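Local structure of FTT_1639c (Francisella tularensis subsp. tularensis, 7KZW) at residues T21-F26 with L91-C96; C60-A65 with S101-K106; S35-I40 with A83-R88. The protein is of unknown function but is probably membrane-anchored, the crystallised part being a beta-rich domain that probably follows a transmembrane helix. The protein carries 3 engineered substitutions. One frame throughout, in Å; residues are numbered along the deposited sequence. Where two conformers were deposited one is given.

All three contacts belong to one all-beta domain. Contact 1 pairs strands 21-27 and 90-97, neighbours in the mixed sheet. Strand 60-65 lies along the other side of strand 90-97, and its inward side chains meet strand 102-111 in contact 2, centred about 7 Å from the centre of contact 1. Probable hydrogen bonds from Ile63 N to Lys93 O and from Glu95 N to Lys61 O join them. Contact 3 joins two loops, its centre about 17 Å from that of contact 1 and 20 Å from that of contact 2. Its segments fall between residues 26 and 91; Leu85 packs on Leu91, and Tyr84 N probably donates to Ala65 O. In sequence, the segments of contact 2 alternate with those of contacts 1 and 3.

Contact 1 of 3, residues T21-F26 with L91-C96; sequences TAYNMF and LLKLEC. Engineered in segment 21-26: Met25 (natural residue Ile).
Residues 21-26 and 91-96 are neighbouring antiparallel strands, their short axes 4.7 Å apart, with a classic beta bulge where Leu91 and Leu92 both face Phe26. Ala22, Asn24 and Phe26 form the hydrogen-bonded pairs with Cys96, Leu94 and Leu92. The bond from Phe26 N to Leu92 O is almost straight (177°) and meets the carbonyl nearly along its axis. At the bulge Phe26 O accepts twice: Leu91 N lies 2.8 Å away in the carbonyl plane, whereas Leu92 N approaches from above that plane at 3.2 Å. CA-H...O contacts, such as Tyr23 CA to Leu94 O, supplement the ladder at the non-hydrogen-bonded pairs.

Apolar packing dominates the face carrying Ala22, Asn24 and Phe26. Ala22 CB touches Cys96 SG, and Phe26 and Leu94 run alongside each other in the same direction, with Leu94 CB at the ring edge, 4.1 Å from Phe26 CE2. Asn24 ND2 is hydrogen-bonded to Tyr23 O (3.0 Å). Strands 102-111 and 114-123 cover this face, where Tyr105 and Leu122 meet Leu94.

Tyr23, Met25, Lys93 and Glu95 occupy the other face. The fully extended Lys93 crosses Tyr23 obliquely and ends in a salt bridge to Glu95 whose hydrogen bond is weak; its ammonium group, 5.2 Å from the Tyr23 ring centroid, is at most weakly attracted. Met25, an engineered selenomethionine, has CG anti to the backbone N (chi1 -176°) and then bends twice, bringing SE to 3.8 Å from Lys93 CB.

Contact 2 of 3, residues C60-A65 with S101-K106; sequences CKFIYA and SNIDYK
Phe62 points the edge of its ring at the face of Tyr105, a T-shaped pair with planes at 87° and centroids 5.5 Å apart. The tip does the touching: Phe62 CZ stands 3.7 Å from Tyr105 CG, over the root of the tyrosine ring, while Tyr105 CB lies at the phenylalanine edge and in its plane. Tyr105 holds CG between its backbone N and carbonyl carbon (chi1 61°), the crowded position, and so turns a face to the incoming edge. Ile103 crosses Phe62 obliquely, its CD1 reaching 4.1 Å from Phe62 CE2. The other branch of Ile103 serves Cys60, whose SG is 3.6 Å from Ile103 CG2; the sulfur also lies near the backbone N of Asn102 and near CB of Ser101, whose OG is hydrogen-bonded to Gly98 O.

The short axes of strands 60-65 and 102-106 come no closer than 7.6 Å, at 55°, so side chains rather than backbones bridge them. Ile52 and Val54 of strand 48-58 and Leu94 of strand 90-97 extend the same hydrophobic core of the folded-over sheet. Between the two segments the contact is apolar and aromatic packing, probably dispersion with an electrostatic part in the orientation-dependent T-shaped pair, which implies a cohesion resting on close fit.

Contact 3 of 3, residues S35-I40 with A83-R88; sequences SGIFNI and AYLSGR
Two irregular segments, 35-40 and 83-88, cross with their touching parts 75° apart and share one direct backbone hydrogen bond. Ile40 N donates to Leu85 O at 2.9 Å, nearly along the C=O axis although bent at hydrogen (148°). A water beside it extends the link, donating a hydrogen bond to Phe38 O and accepting one from Leu85 N.

Ile40 straddles that carbonyl, with CG1 and CG2 each 3.4 Å from Leu85 O. Its CG2 also meets Tyr84 CB at 3.6 Å, the side chains crossing at about a right angle. Leu85 crosses Ile37 equally steeply in a tight contact, Leu85 CD1 to Ile37 CG2 at 3.4 Å, while Leu85 CB rests against Asn39 CB. Phe48 of strand 48-58 packs on both Ile37 and Leu85.

Asn39 keeps CG in the crowded position (chi1 66°), with CB 3.1 Å from Ser86 O and the amide alongside Gly87. Asn39 ND2 is hydrogen-bonded to Asn89 OD1 and, through a second water, to Gly87 O; OD1 accepts from Met41 N. Ser86 OG accepts from Glu90 N and Arg88 N. The loop after strand 21-27 thus packs, without sheet pairing, on the loop joining strands 79-83 and 90-97, shaped by the Arg88 bond into an ST turn.

Contact 1 of 3, residues T21-F26 with L91-C96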
ATOM      1  N   THR A  21       8.858 -14.072  -3.584  1.00 16.05           N
ATOM      2  CA  THR A  21       7.962 -12.998  -3.173  1.00 15.96           C
ATOM      3  C   THR A  21       8.698 -11.672  -3.279  1.00 14.10           C
ATOM      4  O   THR A  21       9.933 -11.613  -3.257  1.00 14.48           O
ATOM      5  CB  THR A  21       7.502 -13.131  -1.743  1.00 17.26           C
ATOM      6  OG1 THR A  21       8.652 -13.230  -0.898  1.00 17.29           O
ATOM      7  CG2 THR A  21       6.646 -14.398  -1.567  1.00 20.30           C
ATOM      8  N   ALA A  22       7.927 -10.604  -3.416  1.00 12.73           N
ATOM      9  CA  ALA A  22       8.481  -9.259  -3.367  1.00 11.63           C
ATOM     10  C   ALA A  22       7.390  -8.334  -2.868  1.00 12.01           C
ATOM     11  O   ALA A  22       6.190  -8.678  -2.897  1.00 12.77           O
ATOM     12  CB  ALA A  22       9.077  -8.792  -4.703  1.00 13.48           C
ATOM     13  N   TYR A  23       7.797  -7.148  -2.409  1.00 12.16           N
ATOM     14  CA  TYR A  23       6.797  -6.236  -1.893  1.00 12.48           C
ATOM     15  C   TYR A  23       7.226  -4.795  -2.036  1.00 11.55           C
ATOM     16  O   TYR A  23       8.416  -4.451  -2.191  1.00 12.52           O
ATOM     17  CB  TYR A  23       6.450  -6.545  -0.430  1.00 14.09           C
ATOM     18  CG  TYR A  23       7.556  -6.146   0.492  1.00 16.03           C
ATOM     19  CD1 TYR A  23       7.576  -4.869   1.066  1.00 18.09           C
ATOM     20  CD2 TYR A  23       8.621  -7.005   0.759  1.00 16.54           C
ATOM     21  CE1 TYR A  23       8.612  -4.494   1.912  1.00 21.46           C
ATOM     22  CE2 TYR A  23       9.706  -6.602   1.598  1.00 18.50           C
ATOM     23  CZ  TYR A  23       9.665  -5.344   2.152  1.00 19.47           C
ATOM     24  OH  TYR A  23      10.690  -4.924   3.011  1.00 24.48           O
ATOM     25  N   ASN A  24       6.218  -3.922  -2.004  1.00 10.94           N
ATOM     26  CA  ASN A  24       6.389  -2.476  -1.801  1.00 11.57           C
ATOM     27  C   ASN A  24       5.505  -2.108  -0.617  1.00 11.73           C
ATOM     28  O   ASN A  24       4.311  -2.486  -0.575  1.00 13.37           O
ATOM     29  CB  ASN A  24       5.895  -1.643  -2.997  1.00 12.50           C
ATOM     30  CG  ASN A  24       6.881  -1.528  -4.177  1.00 11.93           C
ATOM     31  OD1 ASN A  24       6.639  -0.725  -5.079  1.00 16.92           O
ATOM     32  ND2 ASN A  24       8.049  -2.226  -4.129  1.00 14.21           N
HETATM   33  N   MSE A  25       6.042  -1.357   0.345  1.00 11.76           N
HETATM   34  CA  MSE A  25       5.261  -0.856   1.471  1.00 11.65           C
HETATM   35  C   MSE A  25       5.080   0.645   1.289  1.00 12.16           C
HETATM   36  O   MSE A  25       6.077   1.357   1.160  1.00 13.40           O
HETATM   37  CB  MSE A  25       6.034  -1.117   2.770  1.00 12.83           C
HETATM   38  CG  MSE A  25       5.292  -0.739   4.019  1.00 15.24           C
HETATM   39 SE   MSE A  25       3.810  -1.897   4.387  0.42 16.07          SE
HETATM   40  CE  MSE A  25       4.753  -3.428   5.071  1.00 20.20           C
ATOM     41  N   PHE A  26       3.827   1.094   1.292  1.00 10.95           N
ATOM     42  CA  PHE A  26       3.499   2.506   1.151  1.00 11.83           C
ATOM     43  C   PHE A  26       3.039   3.066   2.476  1.00 11.66           C
ATOM     44  O   PHE A  26       2.309   2.380   3.228  1.00 12.60           O
ATOM     45  CB  PHE A  26       2.402   2.693   0.112  1.00 12.51           C
ATOM     46  CG  PHE A  26       2.782   2.162  -1.240  1.00 11.90           C
ATOM     47  CD1 PHE A  26       3.635   2.881  -2.039  1.00 13.42           C
ATOM     48  CD2 PHE A  26       2.344   0.923  -1.683  1.00 12.39           C
ATOM     49  CE1 PHE A  26       4.018   2.410  -3.294  1.00 15.07           C
ATOM     50  CE2 PHE A  26       2.705   0.438  -2.929  1.00 14.81           C
ATOM     51  CZ  PHE A  26       3.548   1.168  -3.728  1.00 14.55           C
ATOM     52  N   LEU A  91       0.506   2.225   5.335  1.00 10.93           N
ATOM     53  CA  LEU A  91      -0.869   2.198   4.843  1.00 11.37           C
ATOM     54  C   LEU A  91      -1.157   0.923   4.046  1.00 11.15           C
ATOM     55  O   LEU A  91      -2.223   0.322   4.193  1.00 12.11           O
ATOM     56  CB  LEU A  91      -1.189   3.447   4.000  1.00 12.03           C
ATOM     57  CG  LEU A  91      -2.688   3.533   3.690  1.00 12.20           C
ATOM     58  CD1 LEU A  91      -3.554   3.905   4.946  1.00 15.20           C
ATOM     59  CD2 LEU A  91      -2.875   4.609   2.615  1.00 14.47           C
ATOM     60  N   LEU A  92      -0.270   0.575   3.091  1.00 11.93           N
ATOM     61  CA  LEU A  92      -0.556  -0.521   2.172  1.00 11.48           C
ATOM     62  C   LEU A  92       0.704  -1.319   1.975  1.00 12.17           C
ATOM     63  O   LEU A  92       1.752  -0.747   1.669  1.00 13.02           O
ATOM     64  CB  LEU A  92      -0.951   0.016   0.796  1.00 13.74           C
ATOM     65  CG  LEU A  92      -2.213   0.834   0.699  1.00 13.51           C
ATOM     66  CD1 LEU A  92      -2.336   1.423  -0.770  1.00 14.61           C
ATOM     67  CD2 LEU A  92      -3.481   0.005   0.997  1.00 15.68           C
ATOM     68  N   LYS A  93       0.574  -2.647   2.031  1.00 11.21           N
ATOM     69  CA  LYS A  93       1.650  -3.535   1.570  1.00 11.13           C
ATOM     70  C   LYS A  93       1.210  -4.196   0.278  1.00 11.27           C
ATOM     71  O   LYS A  93       0.225  -4.942   0.251  1.00 12.50           O
ATOM     72  CB  LYS A  93       1.936  -4.625   2.578  1.00 12.24           C
ATOM     73  CG  LYS A  93       3.193  -5.393   2.173  1.00 13.07           C
ATOM     74  CD  LYS A  93       3.431  -6.494   3.218  1.00 18.88           C
ATOM     75  CE  LYS A  93       4.712  -7.283   2.866  1.00 27.05           C
ATOM     76  NZ  LYS A  93       4.985  -8.395   3.853  1.00 27.25           N
ATOM     77  N   LEU A  94       1.892  -3.925  -0.823  1.00 10.70           N
ATOM     78  CA  LEU A  94       1.596  -4.577  -2.115  1.00 10.61           C
ATOM     79  C   LEU A  94       2.582  -5.723  -2.261  1.00 11.12           C
ATOM     80  O   LEU A  94       3.796  -5.506  -2.201  1.00 11.77           O
ATOM     81  CB  LEU A  94       1.797  -3.585  -3.247  1.00 11.44           C
ATOM     82  CG  LEU A  94       1.588  -4.172  -4.652  1.00 11.52           C
ATOM     83  CD1 LEU A  94       0.228  -4.798  -4.841  1.00 12.13           C
ATOM     84  CD2 LEU A  94       1.857  -3.066  -5.673  1.00 12.65           C
ATOM     85  N   GLU A  95       2.060  -6.948  -2.365  1.00 11.12           N
ATOM     86  CA  GLU A  95       2.890  -8.161  -2.383  1.00 11.61           C
ATOM     87  C   GLU A  95       2.700  -8.886  -3.702  1.00 13.55           C
ATOM     88  O   GLU A  95       1.593  -8.887  -4.267  1.00 15.11           O
ATOM     89  CB  GLU A  95       2.401  -9.171  -1.311  1.00 16.12           C
ATOM     90  CG  GLU A  95       2.576  -8.695   0.094  1.00 26.80           C
ATOM     91  CD  GLU A  95       2.223  -9.779   1.105  1.00 25.53           C
ATOM     92  OE1 GLU A  95       1.470 -10.723   0.760  1.00 28.46           O
ATOM     93  OE2 GLU A  95       2.693  -9.680   2.234  1.00 30.29           O
ATOM     94  N   CYS A  96       3.742  -9.393  -4.201  1.00 13.10           N
ATOM     95  CA  CYS A  96       3.643 -10.366  -5.364  0.60 13.42           C
ATOM     96  C   CYS A  96       4.273 -11.763  -5.018  1.00 14.17           C
ATOM     97  O   CYS A  96       5.149 -11.914  -4.131  1.00 16.02           O
ATOM     98  CB  CYS A  96       4.321  -9.754  -6.589  0.60 15.40           C
ATOM     99  SG  CYS A  96       6.122  -9.543  -6.442  0.60 14.75           S
TER

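Contact 2 of 3, residues C60-A65 with S101-K106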
ATOM      1  N   CYS A  60      -0.631 -10.987  -7.339  1.00 10.90           N
ATOM      2  CA  CYS A  60      -0.354  -9.872  -6.422  1.00 10.60           C
ATOM      3  C   CYS A  60      -1.598  -9.484  -5.636  1.00 10.56           C
ATOM      4  O   CYS A  60      -2.742  -9.730  -6.025  1.00 11.36           O
ATOM      5  CB  CYS A  60       0.074  -8.632  -7.222  1.00 11.88           C
ATOM      6  SG  CYS A  60       1.534  -8.971  -8.267  1.00 11.51           S
ATOM      7  N   LYS A  61      -1.356  -8.849  -4.490  1.00 10.35           N
ATOM      8  CA  LYS A  61      -2.460  -8.414  -3.629  1.00 10.43           C
ATOM      9  C   LYS A  61      -1.992  -7.246  -2.763  1.00 10.89           C
ATOM     10  O   LYS A  61      -0.811  -7.138  -2.417  1.00 10.96           O
ATOM     11  CB  LYS A  61      -2.946  -9.544  -2.723  1.00 12.80           C
ATOM     12  CG  LYS A  61      -1.882 -10.060  -1.767  1.00 15.27           C
ATOM     13  CD  LYS A  61      -2.439 -11.281  -0.957  1.00 22.42           C
ATOM     14  CE  LYS A  61      -1.407 -11.837   0.022  1.00 29.94           C
ATOM     15  NZ  LYS A  61      -2.007 -13.018   0.743  1.00 37.37           N
ATOM     16  N   PHE A  62      -2.934  -6.374  -2.402  1.00  9.91           N
ATOM     17  CA  PHE A  62      -2.663  -5.337  -1.415  1.00 10.27           C
ATOM     18  C   PHE A  62      -3.205  -5.790  -0.071  1.00 11.27           C
ATOM     19  O   PHE A  62      -4.314  -6.324   0.015  1.00 13.42           O
ATOM     20  CB  PHE A  62      -3.456  -4.063  -1.753  1.00 11.31           C
ATOM     21  CG  PHE A  62      -2.920  -3.270  -2.952  1.00 10.90           C
ATOM     22  CD1 PHE A  62      -1.940  -2.287  -2.787  1.00 12.85           C
ATOM     23  CD2 PHE A  62      -3.406  -3.550  -4.222  1.00 12.83           C
ATOM     24  CE1 PHE A  62      -1.507  -1.542  -3.901  1.00 14.52           C
ATOM     25  CE2 PHE A  62      -2.959  -2.799  -5.349  1.00 13.13           C
ATOM     26  CZ  PHE A  62      -2.000  -1.856  -5.184  1.00 14.33           C
ATOM     27  N   ILE A  63      -2.427  -5.560   0.965  1.00 10.05           N
ATOM     28  CA  ILE A  63      -2.782  -5.799   2.368  0.50 10.21           C
ATOM     29  C   ILE A  63      -2.926  -4.451   3.044  1.00 10.11           C
ATOM     30  O   ILE A  63      -2.107  -3.546   2.809  1.00 11.03           O
ATOM     31  CB  ILE A  63      -1.666  -6.597   3.086  0.50 12.06           C
ATOM     32  CG1 ILE A  63      -1.237  -7.793   2.238  0.50 15.22           C
ATOM     33  CG2 ILE A  63      -2.122  -7.015   4.499  0.50 15.78           C
ATOM     34  CD1 ILE A  63      -2.335  -8.745   2.112  0.50 18.29           C
ATOM     35  N   TYR A  64      -3.964  -4.289   3.872  1.00 10.13           N
ATOM     36  CA  TYR A  64      -4.158  -3.032   4.605  1.00 10.09           C
ATOM     37  C   TYR A  64      -4.716  -3.345   5.978  1.00 11.05           C
ATOM     38  O   TYR A  64      -5.126  -4.466   6.238  1.00 10.46           O
ATOM     39  CB  TYR A  64      -5.119  -2.101   3.838  1.00  9.88           C
ATOM     40  CG  TYR A  64      -6.479  -2.661   3.511  1.00 10.49           C
ATOM     41  CD1 TYR A  64      -7.571  -2.363   4.291  1.00  9.94           C
ATOM     42  CD2 TYR A  64      -6.663  -3.464   2.398  1.00 11.67           C
ATOM     43  CE1 TYR A  64      -8.826  -2.864   3.987  1.00 10.02           C
ATOM     44  CE2 TYR A  64      -7.912  -3.939   2.061  1.00 12.14           C
ATOM     45  CZ  TYR A  64      -9.028  -3.633   2.851  1.00 12.23           C
ATOM     46  OH  TYR A  64     -10.292  -4.124   2.566  1.00 13.95           O
ATOM     47  N   ALA A  65      -4.718  -2.334   6.860  1.00 10.36           N
ATOM     48  CA  ALA A  65      -5.371  -2.449   8.159  1.00 10.58           C
ATOM     49  C   ALA A  65      -6.819  -2.004   7.988  1.00 10.45           C
ATOM     50  O   ALA A  65      -7.097  -0.820   7.714  1.00 11.56           O
ATOM     51  CB  ALA A  65      -4.649  -1.588   9.196  1.00 11.27           C
ATOM     52  N   SER A 101       4.813 -13.041 -11.457  1.00 13.60           N
ATOM     53  CA  SER A 101       3.855 -12.123 -10.834  1.00 12.85           C
ATOM     54  C   SER A 101       4.083 -10.699 -11.322  1.00 14.09           C
ATOM     55  O   SER A 101       5.224 -10.254 -11.564  1.00 14.41           O
ATOM     56  CB  SER A 101       3.934 -12.218  -9.308  1.00 15.02           C
ATOM     57  OG  SER A 101       5.252 -11.903  -8.893  1.00 14.57           O
ATOM     58  N   ASN A 102       2.990  -9.969 -11.470  1.00 12.02           N
ATOM     59  CA  ASN A 102       3.026  -8.634 -12.051  1.00 11.75           C
ATOM     60  C   ASN A 102       1.688  -7.980 -11.822  1.00 12.80           C
ATOM     61  O   ASN A 102       0.649  -8.623 -12.008  1.00 11.97           O
ATOM     62  CB  ASN A 102       3.259  -8.816 -13.540  1.00 13.30           C
ATOM     63  CG  ASN A 102       3.212  -7.499 -14.320  1.00 14.09           C
ATOM     64  OD1 ASN A 102       4.084  -6.685 -14.144  1.00 15.15           O
ATOM     65  ND2 ASN A 102       2.184  -7.315 -15.147  1.00 16.33           N
ATOM     66  N   ILE A 103       1.720  -6.684 -11.497  1.00 11.02           N
ATOM     67  CA  ILE A 103       0.472  -5.932 -11.352  1.00 10.83           C
ATOM     68  C   ILE A 103       0.690  -4.482 -11.813  1.00 10.68           C
ATOM     69  O   ILE A 103       1.692  -3.837 -11.484  1.00 11.37           O
ATOM     70  CB  ILE A 103      -0.029  -5.983  -9.889  1.00 10.52           C
ATOM     71  CG1 ILE A 103      -1.354  -5.224  -9.774  1.00 11.00           C
ATOM     72  CG2 ILE A 103       1.028  -5.423  -8.879  1.00 10.84           C
ATOM     73  CD1 ILE A 103      -2.027  -5.381  -8.407  1.00 11.91           C
ATOM     74  N   ASP A 104      -0.288  -3.954 -12.537  1.00 10.71           N
ATOM     75  CA  ASP A 104      -0.395  -2.510 -12.792  1.00 10.70           C
ATOM     76  C   ASP A 104      -1.575  -1.951 -11.994  1.00 11.77           C
ATOM     77  O   ASP A 104      -2.681  -2.499 -12.014  1.00 10.71           O
ATOM     78  CB  ASP A 104      -0.721  -2.265 -14.254  1.00 10.98           C
ATOM     79  CG  ASP A 104       0.382  -2.716 -15.163  1.00 11.67           C
ATOM     80  OD1 ASP A 104       1.575  -2.372 -14.907  1.00 11.60           O
ATOM     81  OD2 ASP A 104       0.121  -3.344 -16.221  1.00 12.86           O
ATOM     82  N   TYR A 105      -1.338  -0.834 -11.299  1.00 10.96           N
ATOM     83  CA  TYR A 105      -2.356  -0.355 -10.360  1.00 11.78           C
ATOM     84  C   TYR A 105      -2.336   1.172 -10.300  1.00 10.89           C
ATOM     85  O   TYR A 105      -1.380   1.842 -10.747  1.00 11.43           O
ATOM     86  CB  TYR A 105      -2.088  -0.889  -8.928  1.00 12.48           C
ATOM     87  CG  TYR A 105      -0.758  -0.430  -8.407  1.00 11.03           C
ATOM     88  CD1 TYR A 105      -0.626   0.814  -7.760  1.00 13.08           C
ATOM     89  CD2 TYR A 105       0.376  -1.189  -8.584  1.00 13.32           C
ATOM     90  CE1 TYR A 105       0.612   1.253  -7.353  1.00 14.72           C
ATOM     91  CE2 TYR A 105       1.618  -0.760  -8.130  1.00 12.85           C
ATOM     92  CZ  TYR A 105       1.718   0.490  -7.522  1.00 12.84           C
ATOM     93  OH  TYR A 105       2.889   1.017  -7.063  1.00 14.26           O
ATOM     94  N   LYS A 106      -3.455   1.700  -9.766  1.00 11.98           N
ATOM     95  CA  LYS A 106      -3.556   3.127  -9.407  1.00 12.25           C
ATOM     96  C   LYS A 106      -4.239   3.157  -8.039  1.00 11.28           C
ATOM     97  O   LYS A 106      -5.234   2.480  -7.831  1.00 12.19           O
ATOM     98  CB  LYS A 106      -4.371   3.920 -10.417  1.00 12.64           C
ATOM     99  CG  LYS A 106      -4.565   5.388 -10.001  1.00 17.87           C
ATOM    100  CD  LYS A 106      -5.295   6.163 -11.152  1.00 22.08           C
ATOM    101  CE  LYS A 106      -5.397   7.682 -10.875  1.00 25.05           C
ATOM    102  NZ  LYS A 106      -4.108   8.397 -11.060  1.00 30.26           N
TER

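Contact 3 of 3, residues S35-I40 with A83-R88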
ATOM      1  N   SER A  35       0.190  16.938   8.996  1.00 28.07           N
ATOM      2  CA  SER A  35      -0.433  17.397  10.221  1.00 27.34           C
ATOM      3  C   SER A  35      -1.824  16.784  10.330  1.00 26.04           C
ATOM      4  O   SER A  35      -2.526  16.608   9.325  1.00 30.49           O
ATOM      5  CB  SER A  35      -0.502  18.930  10.174  1.00 32.29           C
ATOM      6  OG  SER A  35      -1.524  19.424  11.010  1.00 39.98           O
ATOM      7  N   GLY A  36      -2.185  16.359  11.547  1.00 26.51           N
ATOM      8  CA  GLY A  36      -3.509  15.833  11.804  1.00 29.74           C
ATOM      9  C   GLY A  36      -3.739  14.406  11.366  1.00 28.85           C
ATOM     10  O   GLY A  36      -4.891  13.969  11.315  1.00 28.47           O
ATOM     11  N   ILE A  37      -2.694  13.679  10.993  1.00 23.89           N
ATOM     12  CA  ILE A  37      -2.810  12.296  10.561  0.52 20.80           C
ATOM     13  C   ILE A  37      -2.292  11.415  11.693  1.00 22.83           C
ATOM     14  O   ILE A  37      -1.139  11.561  12.115  1.00 25.43           O
ATOM     15  CB  ILE A  37      -2.022  12.039   9.270  0.52 20.63           C
ATOM     16  CG1 ILE A  37      -2.565  12.923   8.138  0.52 22.66           C
ATOM     17  CG2 ILE A  37      -2.072  10.533   8.928  0.52 21.15           C
ATOM     18  CD1 ILE A  37      -3.884  12.437   7.623  0.52 24.14           C
ATOM     19  N   PHE A  38      -3.138  10.511  12.182  1.00 18.50           N
ATOM     20  CA  PHE A  38      -2.847   9.653  13.330  1.00 19.51           C
ATOM     21  C   PHE A  38      -3.044   8.207  12.948  1.00 17.10           C
ATOM     22  O   PHE A  38      -3.796   7.902  12.006  1.00 17.17           O
ATOM     23  CB  PHE A  38      -3.779  10.005  14.491  1.00 19.07           C
ATOM     24  CG  PHE A  38      -3.626  11.425  14.919  1.00 23.59           C
ATOM     25  CD1 PHE A  38      -2.507  11.818  15.637  1.00 24.93           C
ATOM     26  CD2 PHE A  38      -4.543  12.382  14.545  1.00 24.16           C
ATOM     27  CE1 PHE A  38      -2.328  13.142  16.045  1.00 31.47           C
ATOM     28  CE2 PHE A  38      -4.380  13.723  14.930  1.00 31.02           C
ATOM     29  CZ  PHE A  38      -3.264  14.093  15.693  1.00 31.19           C
ATOM     30  N   ASN A  39      -2.307   7.308  13.625  1.00 15.93           N
ATOM     31  CA  ASN A  39      -2.298   5.895  13.330  1.00 14.58           C
ATOM     32  C   ASN A  39      -3.024   5.096  14.407  1.00 13.19           C
ATOM     33  O   ASN A  39      -3.557   5.661  15.375  1.00 15.53           O
ATOM     34  CB  ASN A  39      -0.870   5.401  13.050  1.00 14.05           C
ATOM     35  CG  ASN A  39       0.029   5.481  14.256  1.00 15.40           C
ATOM     36  OD1 ASN A  39      -0.363   5.052  15.323  1.00 19.63           O
ATOM     37  ND2 ASN A  39       1.243   5.996  14.087  1.00 16.85           N
ATOM     38  N   ILE A  40      -3.026   3.763  14.260  1.00 13.98           N
ATOM     39  CA  ILE A  40      -3.841   2.943  15.151  1.00 14.41           C
ATOM     40  C   ILE A  40      -3.295   2.858  16.565  1.00 16.36           C
ATOM     41  O   ILE A  40      -3.932   2.282  17.459  1.00 16.60           O
ATOM     42  CB  ILE A  40      -4.168   1.551  14.562  1.00 12.99           C
ATOM     43  CG1 ILE A  40      -2.896   0.751  14.285  1.00 14.64           C
ATOM     44  CG2 ILE A  40      -5.047   1.742  13.334  1.00 14.64           C
ATOM     45  CD1 ILE A  40      -3.222  -0.670  13.722  1.00 14.60           C
ATOM     46  N   ALA A  83      -9.104   2.170   5.198  1.00 11.26           N
ATOM     47  CA  ALA A  83      -7.814   1.704   5.732  1.00 10.36           C
ATOM     48  C   ALA A  83      -7.280   2.658   6.781  1.00 10.98           C
ATOM     49  O   ALA A  83      -7.643   3.845   6.814  1.00 11.50           O
ATOM     50  CB  ALA A  83      -6.780   1.652   4.604  1.00 11.24           C
ATOM     51  N   TYR A  84      -6.474   2.126   7.684  1.00 10.86           N
ATOM     52  CA  TYR A  84      -5.880   2.879   8.769  1.00 10.84           C
ATOM     53  C   TYR A  84      -4.389   2.654   8.761  1.00 10.97           C
ATOM     54  O   TYR A  84      -3.911   1.608   8.355  1.00 10.89           O
ATOM     55  CB  TYR A  84      -6.445   2.385  10.105  1.00 11.25           C
ATOM     56  CG  TYR A  84      -7.930   2.654  10.208  1.00 11.17           C
ATOM     57  CD1 TYR A  84      -8.857   1.746   9.736  1.00 11.99           C
ATOM     58  CD2 TYR A  84      -8.376   3.850  10.742  1.00 12.64           C
ATOM     59  CE1 TYR A  84     -10.234   2.017   9.810  1.00 12.30           C
ATOM     60  CE2 TYR A  84      -9.741   4.150  10.777  1.00 13.04           C
ATOM     61  CZ  TYR A  84     -10.633   3.198  10.352  1.00 11.75           C
ATOM     62  OH  TYR A  84     -12.007   3.454  10.410  1.00 14.87           O
ATOM     63  N   LEU A  85      -3.642   3.639   9.253  1.00 10.83           N
ATOM     64  CA  LEU A  85      -2.197   3.501   9.327  1.00 11.63           C
ATOM     65  C   LEU A  85      -1.800   2.583  10.479  1.00 11.71           C
ATOM     66  O   LEU A  85      -2.319   2.707  11.598  1.00 12.20           O
ATOM     67  CB  LEU A  85      -1.582   4.871   9.586  1.00 11.56           C
ATOM     68  CG  LEU A  85      -1.638   5.842   8.408  1.00 11.17           C
ATOM     69  CD1 LEU A  85      -1.169   7.206   8.881  1.00 14.47           C
ATOM     70  CD2 LEU A  85      -0.719   5.330   7.256  1.00 12.18           C
ATOM     71  N   SER A  86      -0.820   1.718  10.225  1.00 11.65           N
ATOM     72  CA  SER A  86      -0.264   0.903  11.310  1.00 13.31           C
ATOM     73  C   SER A  86       0.531   1.779  12.267  1.00 14.67           C
ATOM     74  O   SER A  86       0.777   2.974  12.030  1.00 15.25           O
ATOM     75  CB  SER A  86       0.681  -0.163  10.762  1.00 14.21           C
ATOM     76  OG  SER A  86       1.905   0.454  10.356  1.00 14.41           O
ATOM     77  N   GLY A  87       1.015   1.167  13.339  1.00 14.56           N
ATOM     78  CA  GLY A  87       1.783   1.947  14.274  1.00 17.32           C
ATOM     79  C   GLY A  87       3.109   2.459  13.745  1.00 21.31           C
ATOM     80  O   GLY A  87       3.674   3.410  14.330  1.00 24.75           O
ATOM     81  N   ARG A  88       3.627   1.870  12.684  1.00 17.73           N
ATOM     82  CA  ARG A  88       4.804   2.351  11.976  1.00 19.73           C
ATOM     83  C   ARG A  88       4.423   3.180  10.768  1.00 17.38           C
ATOM     84  O   ARG A  88       5.221   3.343   9.840  1.00 20.32           O
ATOM     85  CB  ARG A  88       5.703   1.192  11.566  1.00 27.26           C
ATOM     86  CG  ARG A  88       6.378   0.499  12.720  1.00 39.61           C
ATOM     87  CD  ARG A  88       7.505  -0.433  12.239  1.00 42.42           C
ATOM     88  NE  ARG A  88       7.144  -1.209  11.047  1.00 38.61           N
ATOM     89  CZ  ARG A  88       6.699  -2.461  11.110  1.00 40.31           C
ATOM     90  NH1 ARG A  88       6.589  -3.041  12.300  1.00 31.70           N
ATOM     91  NH2 ARG A  88       6.365  -3.132  10.005  1.00 47.22           N
TER
HETATM   92  O   HOH W   1      -4.883   5.822  10.559  1.00 15.51           O
HETATM   93  O   HOH W   2       3.358   5.550  16.153  1.00 26.28           O